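Local coordinates for CYTH domain-containing protein (PDB 2EEN) that is of unknown function but carries a CYTH domain, and so probably binds a triphosphate-bearing ligand and metal ions within a tunnel-like antiparallel beta fold, at residues E3-G8 with F133-T138; K7-D12 with V162-R167. All coordinates share one frame; numbering follows the deposited sequence.

In the fold
Strand 3-9 opens the chain and takes part in both contacts. In contact 1 its residues 3-8 lie antiparallel to 133-138 of strand 131-139, closing a loop of 124 residues that contains most of the other strands. Contact 2 starts from the end of the same strand, shares Lys7 and Gly8, and reaches further on, to 162-167 between helices 146-160 and 170-176. The two closures therefore overlap and cross, each extending past the other at one end. Together they hold strand 3-9, outermost in the sheet of this chain, between strand 131-139 and the late loop; Ile134 and Val162 touch where the contacts meet, as do Phe133 and Tyr9.

Contact 1: E3-G8 with F133-T138; sequences EVELKG and FIEIET
Ile134 O is held twice: by the N-H of Gly8 at 2.8 Å (N-H...O 159°), nearly along the C=O axis, and by a weaker CA-H contact from Lys7. Six such N-H...O bonds join the antiparallel strands. Glu3, Glu5 and Lys7 share one face, forming the ExExK signature of the CYTH family. Extended, with CG anti to the backbone N, Glu5 crosses obliquely over Glu135 and brings its OE2 within 2.7 Å of Glu135 OE1, the carboxylate planes 55° apart; such crowding of like charges would probably raise the pKa of one acid. Glu3 OE2 lies 2.7 Å from both Glu137 OE1 and Glu137 OE2, so a proton is probably held there. An alanine in place of Glu5 would remove the carboxylate set against Glu135 and would probably leave this acidic cluster less negative. Lys7 runs alongside Glu135, its CD 3.5 Å from Glu135 OE2, and bends at chi3; its NZ bonds Arg168 O and meets the Tyr170 ring. On the reverse face Leu6 CB packs 3.8 Å from Ile136 CG2, greasy residues suited to the cover that helix 146-160 lays over them, while strand 120-127 flanks 133-138 within the sheet.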
ATOM      1  N   GLU A   3     -14.747   2.326  13.234  1.00 25.47           N
ATOM      2  CA  GLU A   3     -14.392   3.544  13.941  1.00 25.26           C
ATOM      3  C   GLU A   3     -15.541   4.514  13.733  1.00 22.17           C
ATOM      4  O   GLU A   3     -15.702   5.094  12.658  1.00 21.44           O
ATOM      5  CB  GLU A   3     -13.097   4.140  13.381  1.00 29.15           C
ATOM      6  CG  GLU A   3     -12.599   5.356  14.151  1.00 35.49           C
ATOM      7  CD  GLU A   3     -11.304   5.914  13.588  1.00 39.46           C
ATOM      8  OE1 GLU A   3     -10.802   5.369  12.579  1.00 41.92           O
ATOM      9  OE2 GLU A   3     -10.787   6.899  14.158  1.00 41.17           O
ATOM     10  N   VAL A   4     -16.371   4.655  14.755  1.00 21.45           N
ATOM     11  CA  VAL A   4     -17.496   5.565  14.676  1.00 21.01           C
ATOM     12  C   VAL A   4     -16.950   6.972  14.810  1.00 21.96           C
ATOM     13  O   VAL A   4     -16.208   7.274  15.745  1.00 21.57           O
ATOM     14  CB  VAL A   4     -18.496   5.291  15.808  1.00 19.29           C
ATOM     15  CG1 VAL A   4     -19.644   6.282  15.747  1.00 18.52           C
ATOM     16  CG2 VAL A   4     -19.004   3.855  15.701  1.00 19.52           C
ATOM     17  N   GLU A   5     -17.303   7.839  13.872  1.00 21.71           N
ATOM     18  CA  GLU A   5     -16.816   9.201  13.931  1.00 24.22           C
ATOM     19  C   GLU A   5     -17.883  10.223  13.592  1.00 23.42           C
ATOM     20  O   GLU A   5     -18.688  10.030  12.674  1.00 23.01           O
ATOM     21  CB  GLU A   5     -15.615   9.376  12.993  1.00 28.66           C
ATOM     22  CG  GLU A   5     -15.065  10.799  12.954  1.00 34.31           C
ATOM     23  CD  GLU A   5     -13.699  10.889  12.292  1.00 37.67           C
ATOM     24  OE1 GLU A   5     -12.703  10.461  12.916  1.00 39.80           O
ATOM     25  OE2 GLU A   5     -13.620  11.383  11.147  1.00 39.53           O
ATOM     26  N   LEU A   6     -17.883  11.300  14.364  1.00 21.47           N
ATOM     27  CA  LEU A   6     -18.799  12.413  14.175  1.00 21.74           C
ATOM     28  C   LEU A   6     -17.960  13.674  14.113  1.00 22.89           C
ATOM     29  O   LEU A   6     -16.921  13.774  14.766  1.00 22.24           O
ATOM     30  CB  LEU A   6     -19.781  12.535  15.343  1.00 23.89           C
ATOM     31  CG  LEU A   6     -20.860  11.478  15.528  1.00 26.04           C
ATOM     32  CD1 LEU A   6     -21.738  11.886  16.705  1.00 25.22           C
ATOM     33  CD2 LEU A   6     -21.688  11.358  14.267  1.00 26.30           C
ATOM     34  N   LYS A   7     -18.417  14.642  13.331  1.00 20.72           N
ATOM     35  CA  LYS A   7     -17.708  15.899  13.190  1.00 21.17           C
ATOM     36  C   LYS A   7     -18.682  17.058  13.260  1.00 20.07           C
ATOM     37  O   LYS A   7     -19.813  16.959  12.782  1.00 20.71           O
ATOM     38  CB  LYS A   7     -16.961  15.936  11.852  1.00 20.66           C
ATOM     39  CG  LYS A   7     -16.297  17.276  11.541  1.00 20.41           C
ATOM     40  CD  LYS A   7     -15.304  17.161  10.384  1.00 22.01           C
ATOM     41  CE  LYS A   7     -15.990  16.909   9.050  1.00 21.55           C
ATOM     42  NZ  LYS A   7     -14.979  16.701   7.963  1.00 24.57           N
ATOM     43  N   GLY A   8     -18.234  18.152  13.858  1.00 19.92           N
ATOM     44  CA  GLY A   8     -19.057  19.337  13.961  1.00 20.51           C
ATOM     45  C   GLY A   8     -18.221  20.574  13.713  1.00 21.06           C
ATOM     46  O   GLY A   8     -16.994  20.535  13.816  1.00 19.84           O
ATOM     47  N   PHE A 133     -12.980  22.793  13.341  1.00 15.82           N
ATOM     48  CA  PHE A 133     -13.926  21.691  13.464  1.00 15.27           C
ATOM     49  C   PHE A 133     -13.558  20.893  14.699  1.00 16.85           C
ATOM     50  O   PHE A 133     -12.466  21.040  15.253  1.00 16.08           O
ATOM     51  CB  PHE A 133     -13.851  20.736  12.273  1.00 16.56           C
ATOM     52  CG  PHE A 133     -14.313  21.333  10.984  1.00 16.27           C
ATOM     53  CD1 PHE A 133     -13.516  22.246  10.309  1.00 16.28           C
ATOM     54  CD2 PHE A 133     -15.539  20.974  10.441  1.00 18.62           C
ATOM     55  CE1 PHE A 133     -13.935  22.803   9.106  1.00 17.14           C
ATOM     56  CE2 PHE A 133     -15.972  21.525   9.231  1.00 19.93           C
ATOM     57  CZ  PHE A 133     -15.163  22.439   8.563  1.00 18.80           C
ATOM     58  N   ILE A 134     -14.488  20.052  15.124  1.00 17.32           N
ATOM     59  CA  ILE A 134     -14.251  19.183  16.255  1.00 16.76           C
ATOM     60  C   ILE A 134     -14.743  17.805  15.852  1.00 18.43           C
ATOM     61  O   ILE A 134     -15.836  17.648  15.298  1.00 18.21           O
ATOM     62  CB  ILE A 134     -14.983  19.658  17.529  1.00 17.41           C
ATOM     63  CG1 ILE A 134     -14.672  18.686  18.675  1.00 16.47           C
ATOM     64  CG2 ILE A 134     -16.485  19.763  17.279  1.00 17.99           C
ATOM     65  CD1 ILE A 134     -15.093  19.180  20.033  1.00 18.14           C
ATOM     66  N   GLU A 135     -13.910  16.804  16.090  1.00 15.77           N
ATOM     67  CA  GLU A 135     -14.279  15.445  15.758  1.00 17.89           C
ATOM     68  C   GLU A 135     -14.227  14.614  17.018  1.00 15.70           C
ATOM     69  O   GLU A 135     -13.542  14.970  17.978  1.00 18.65           O
ATOM     70  CB  GLU A 135     -13.325  14.861  14.710  1.00 21.43           C
ATOM     71  CG  GLU A 135     -13.571  15.385  13.298  1.00 24.99           C
ATOM     72  CD  GLU A 135     -12.747  14.664  12.240  1.00 28.95           C
ATOM     73  OE1 GLU A 135     -12.420  13.475  12.440  1.00 32.28           O
ATOM     74  OE2 GLU A 135     -12.443  15.277  11.195  1.00 31.35           O
ATOM     75  N   ILE A 136     -14.992  13.534  17.016  1.00 16.35           N
ATOM     76  CA  ILE A 136     -15.011  12.605  18.132  1.00 16.17           C
ATOM     77  C   ILE A 136     -15.116  11.212  17.532  1.00 17.68           C
ATOM     78  O   ILE A 136     -15.800  11.001  16.523  1.00 16.99           O
ATOM     79  CB  ILE A 136     -16.184  12.886  19.104  1.00 15.19           C
ATOM     80  CG1 ILE A 136     -16.017  12.023  20.360  1.00 16.06           C
ATOM     81  CG2 ILE A 136     -17.527  12.623  18.416  1.00 15.03           C
ATOM     82  CD1 ILE A 136     -16.890  12.469  21.527  1.00 13.25           C
ATOM     83  N   GLU A 137     -14.418  10.260  18.133  1.00 15.69           N
ATOM     84  CA  GLU A 137     -14.428   8.900  17.624  1.00 19.46           C
ATOM     85  C   GLU A 137     -14.283   7.850  18.704  1.00 20.03           C
ATOM     86  O   GLU A 137     -13.736   8.107  19.780  1.00 19.13           O
ATOM     87  CB  GLU A 137     -13.290   8.708  16.626  1.00 22.26           C
ATOM     88  CG  GLU A 137     -11.936   9.090  17.202  1.00 30.54           C
ATOM     89  CD  GLU A 137     -10.786   8.371  16.531  1.00 35.39           C
ATOM     90  OE1 GLU A 137     -10.561   7.184  16.852  1.00 40.86           O
ATOM     91  OE2 GLU A 137     -10.108   8.989  15.685  1.00 40.09           O
ATOM     92  N   THR A 138     -14.774   6.659  18.389  1.00 20.04           N
ATOM     93  CA  THR A 138     -14.686   5.515  19.279  1.00 20.50           C
ATOM     94  C   THR A 138     -14.872   4.276  18.422  1.00 22.96           C
ATOM     95  O   THR A 138     -15.534   4.329  17.383  1.00 22.18           O
ATOM     96  CB  THR A 138     -15.768   5.545  20.371  1.00 21.86           C
ATOM     97  OG1 THR A 138     -15.508   4.498  21.320  1.00 23.30           O
ATOM     98  CG2 THR A 138     -17.154   5.339  19.760  1.00 23.64           C
TER

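Contact 2: K7-D12 with V162-R167; sequences KGYAND and VEKFER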
ATOM      1  N   LYS A   7     -18.417  14.642  13.331  1.00 20.72           N
ATOM      2  CA  LYS A   7     -17.708  15.899  13.190  1.00 21.17           C
ATOM      3  C   LYS A   7     -18.682  17.058  13.260  1.00 20.07           C
ATOM      4  O   LYS A   7     -19.813  16.959  12.782  1.00 20.71           O
ATOM      5  CB  LYS A   7     -16.961  15.936  11.852  1.00 20.66           C
ATOM      6  CG  LYS A   7     -16.297  17.276  11.541  1.00 20.41           C
ATOM      7  CD  LYS A   7     -15.304  17.161  10.384  1.00 22.01           C
ATOM      8  CE  LYS A   7     -15.990  16.909   9.050  1.00 21.55           C
ATOM      9  NZ  LYS A   7     -14.979  16.701   7.963  1.00 24.57           N
ATOM     10  N   GLY A   8     -18.234  18.152  13.858  1.00 19.92           N
ATOM     11  CA  GLY A   8     -19.057  19.337  13.961  1.00 20.51           C
ATOM     12  C   GLY A   8     -18.221  20.574  13.713  1.00 21.06           C
ATOM     13  O   GLY A   8     -16.994  20.535  13.816  1.00 19.84           O
ATOM     14  N   TYR A   9     -18.870  21.671  13.348  1.00 22.58           N
ATOM     15  CA  TYR A   9     -18.144  22.911  13.137  1.00 23.36           C
ATOM     16  C   TYR A   9     -17.810  23.427  14.523  1.00 22.22           C
ATOM     17  O   TYR A   9     -18.581  23.222  15.463  1.00 24.02           O
ATOM     18  CB  TYR A   9     -19.004  23.932  12.383  1.00 21.92           C
ATOM     19  CG  TYR A   9     -19.180  23.594  10.926  1.00 25.08           C
ATOM     20  CD1 TYR A   9     -20.050  22.582  10.525  1.00 25.88           C
ATOM     21  CD2 TYR A   9     -18.433  24.248   9.949  1.00 25.95           C
ATOM     22  CE1 TYR A   9     -20.173  22.226   9.188  1.00 26.51           C
ATOM     23  CE2 TYR A   9     -18.546  23.897   8.608  1.00 26.41           C
ATOM     24  CZ  TYR A   9     -19.415  22.887   8.236  1.00 26.40           C
ATOM     25  OH  TYR A   9     -19.517  22.520   6.915  1.00 30.11           O
ATOM     26  N   ALA A  10     -16.664  24.081  14.661  1.00 21.39           N
ATOM     27  CA  ALA A  10     -16.252  24.597  15.957  1.00 22.78           C
ATOM     28  C   ALA A  10     -15.824  26.058  15.917  1.00 23.72           C
ATOM     29  O   ALA A  10     -15.957  26.737  14.895  1.00 25.95           O
ATOM     30  CB  ALA A  10     -15.122  23.730  16.529  1.00 20.82           C
ATOM     31  N   ASN A  11     -15.304  26.527  17.045  1.00 24.61           N
ATOM     32  CA  ASN A  11     -14.860  27.902  17.203  1.00 26.96           C
ATOM     33  C   ASN A  11     -14.003  27.970  18.458  1.00 28.32           C
ATOM     34  O   ASN A  11     -13.853  26.968  19.158  1.00 27.84           O
ATOM     35  CB  ASN A  11     -16.072  28.816  17.363  1.00 27.80           C
ATOM     36  CG  ASN A  11     -17.018  28.332  18.450  1.00 29.31           C
ATOM     37  OD1 ASN A  11     -16.600  28.063  19.578  1.00 28.74           O
ATOM     38  ND2 ASN A  11     -18.298  28.218  18.117  1.00 28.65           N
ATOM     39  N   ASP A  12     -13.452  29.147  18.751  1.00 28.86           N
ATOM     40  CA  ASP A  12     -12.605  29.312  19.930  1.00 30.84           C
ATOM     41  C   ASP A  12     -13.311  28.875  21.211  1.00 30.40           C
ATOM     42  O   ASP A  12     -12.681  28.331  22.122  1.00 30.08           O
ATOM     43  CB  ASP A  12     -12.159  30.773  20.079  1.00 33.35           C
ATOM     44  CG  ASP A  12     -11.207  31.210  18.983  1.00 36.86           C
ATOM     45  OD1 ASP A  12     -10.277  30.441  18.659  1.00 38.13           O
ATOM     46  OD2 ASP A  12     -11.380  32.328  18.452  1.00 38.53           O
ATOM     47  N   VAL A 162     -21.335  21.986  20.464  1.00 24.14           N
ATOM     48  CA  VAL A 162     -21.417  21.732  19.030  1.00 25.19           C
ATOM     49  C   VAL A 162     -22.878  21.707  18.594  1.00 26.23           C
ATOM     50  O   VAL A 162     -23.689  20.976  19.162  1.00 24.88           O
ATOM     51  CB  VAL A 162     -20.757  20.388  18.668  1.00 26.19           C
ATOM     52  CG1 VAL A 162     -20.747  20.202  17.162  1.00 27.79           C
ATOM     53  CG2 VAL A 162     -19.335  20.354  19.212  1.00 27.07           C
ATOM     54  N   GLU A 163     -23.204  22.501  17.577  1.00 27.50           N
ATOM     55  CA  GLU A 163     -24.574  22.594  17.074  1.00 29.28           C
ATOM     56  C   GLU A 163     -24.747  22.087  15.649  1.00 29.92           C
ATOM     57  O   GLU A 163     -25.750  21.451  15.325  1.00 28.72           O
ATOM     58  CB  GLU A 163     -25.053  24.044  17.136  1.00 31.56           C
ATOM     59  CG  GLU A 163     -25.154  24.616  18.531  1.00 34.71           C
ATOM     60  CD  GLU A 163     -25.491  26.092  18.517  1.00 38.15           C
ATOM     61  OE1 GLU A 163     -26.448  26.477  17.810  1.00 41.72           O
ATOM     62  OE2 GLU A 163     -24.802  26.867  19.212  1.00 40.20           O
ATOM     63  N   LYS A 164     -23.778  22.382  14.790  1.00 29.30           N
ATOM     64  CA  LYS A 164     -23.860  21.951  13.407  1.00 30.54           C
ATOM     65  C   LYS A 164     -22.903  20.817  13.094  1.00 28.66           C
ATOM     66  O   LYS A 164     -21.685  20.983  13.112  1.00 30.29           O
ATOM     67  CB  LYS A 164     -23.622  23.138  12.469  1.00 32.79           C
ATOM     68  CG  LYS A 164     -22.526  24.092  12.902  1.00 38.78           C
ATOM     69  CD  LYS A 164     -22.512  25.328  12.008  1.00 42.52           C
ATOM     70  CE  LYS A 164     -21.456  26.332  12.443  1.00 44.20           C
ATOM     71  NZ  LYS A 164     -21.502  27.565  11.610  1.00 44.76           N
ATOM     72  N   PHE A 165     -23.478  19.656  12.817  1.00 28.34           N
ATOM     73  CA  PHE A 165     -22.714  18.467  12.492  1.00 28.98           C
ATOM     74  C   PHE A 165     -22.469  18.392  10.994  1.00 28.88           C
ATOM     75  O   PHE A 165     -23.206  18.983  10.199  1.00 29.98           O
ATOM     76  CB  PHE A 165     -23.459  17.234  12.995  1.00 30.04           C
ATOM     77  CG  PHE A 165     -23.412  17.083  14.485  1.00 30.74           C
ATOM     78  CD1 PHE A 165     -24.363  17.698  15.290  1.00 32.92           C
ATOM     79  CD2 PHE A 165     -22.374  16.386  15.091  1.00 31.32           C
ATOM     80  CE1 PHE A 165     -24.279  17.624  16.682  1.00 34.18           C
ATOM     81  CE2 PHE A 165     -22.280  16.304  16.477  1.00 33.46           C
ATOM     82  CZ  PHE A 165     -23.232  16.926  17.274  1.00 33.64           C
ATOM     83  N   GLU A 166     -21.430  17.660  10.612  1.00 27.10           N
ATOM     84  CA  GLU A 166     -21.066  17.553   9.195  1.00 25.36           C
ATOM     85  C   GLU A 166     -20.567  16.144   8.840  1.00 25.23           C
ATOM     86  O   GLU A 166     -19.584  15.641   9.366  1.00 24.44           O
ATOM     87  CB  GLU A 166     -19.965  18.579   8.903  1.00 24.46           C
ATOM     88  CG  GLU A 166     -19.487  18.522   7.453  1.00 25.99           C
ATOM     89  CD  GLU A 166     -20.600  19.000   6.544  1.00 24.50           C
ATOM     90  OE1 GLU A 166     -20.900  20.176   6.545  1.00 26.95           O
ATOM     91  OE2 GLU A 166     -21.138  18.182   5.804  1.00 27.52           O
ATOM     92  N   ARG A 167     -21.316  15.482   7.929  1.00 21.60           N
ATOM     93  CA  ARG A 167     -20.895  14.157   7.481  1.00 22.98           C
ATOM     94  C   ARG A 167     -19.941  14.247   6.288  1.00 20.77           C
ATOM     95  O   ARG A 167     -19.320  13.274   5.870  1.00 22.19           O
ATOM     96  CB  ARG A 167     -22.145  13.386   7.041  1.00 23.94           C
ATOM     97  CG  ARG A 167     -22.964  12.811   8.194  1.00 27.98           C
ATOM     98  CD  ARG A 167     -24.106  11.925   7.689  1.00 28.82           C
ATOM     99  NE  ARG A 167     -23.554  10.797   6.944  1.00 32.91           N
ATOM    100  CZ  ARG A 167     -24.372  10.055   6.159  1.00 34.12           C
ATOM    101  NH1 ARG A 167     -25.657  10.347   6.053  1.00 39.14           N
ATOM    102  NH2 ARG A 167     -23.864   9.010   5.498  1.00 34.32           N
TER
HETATM  103  O   HOH W   1     -20.405  13.667  11.393  1.00 26.39           O
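The hydroxyl of Tyr9 donates to Glu166 OE1 over 2.7 Å, using the anti lone pair, the one away from the other carboxylate oxygen. Glu166 has CG anti to its backbone N and then bends at chi2 (68°), which turns the acid back to the edge of the tyrosine ring, the two planes 73° apart. Its other oxygen, OE2, makes a salt bridge to Arg168 NE, so the carboxylate is fixed from both ends and probably stays charged.

Two backbone bonds flank the single bridge between Gly8 and Phe165. Tyr9 N reaches Lys164 O at 2.9 Å, nearly along the C=O axis, whereas Glu166 N meets Lys7 O at 2.8 Å from 35° above the carbonyl plane. A water adds a further link, accepting from Lys7 N and donating to Glu166 O.

Glycine suits position 8 because a CB on Gly8 would clash with Val162 CG1; as it is, that methyl rests 3.7 Å from Gly8 CA. The long aliphatic chain of Lys164, extended beyond CG, crosses Tyr9 at about a right angle, with CE 3.4 Å from Tyr9 CB. Val162 CG1 also lies over one face of the Phe165 ring, toward its rim.

The loop 162-167 thus borders the end of strand 3-9 on the side away from strand 131-139, while Phe165 turns to helix 146-160 and Val162 touches that helix, helix 12-19 and Ile134.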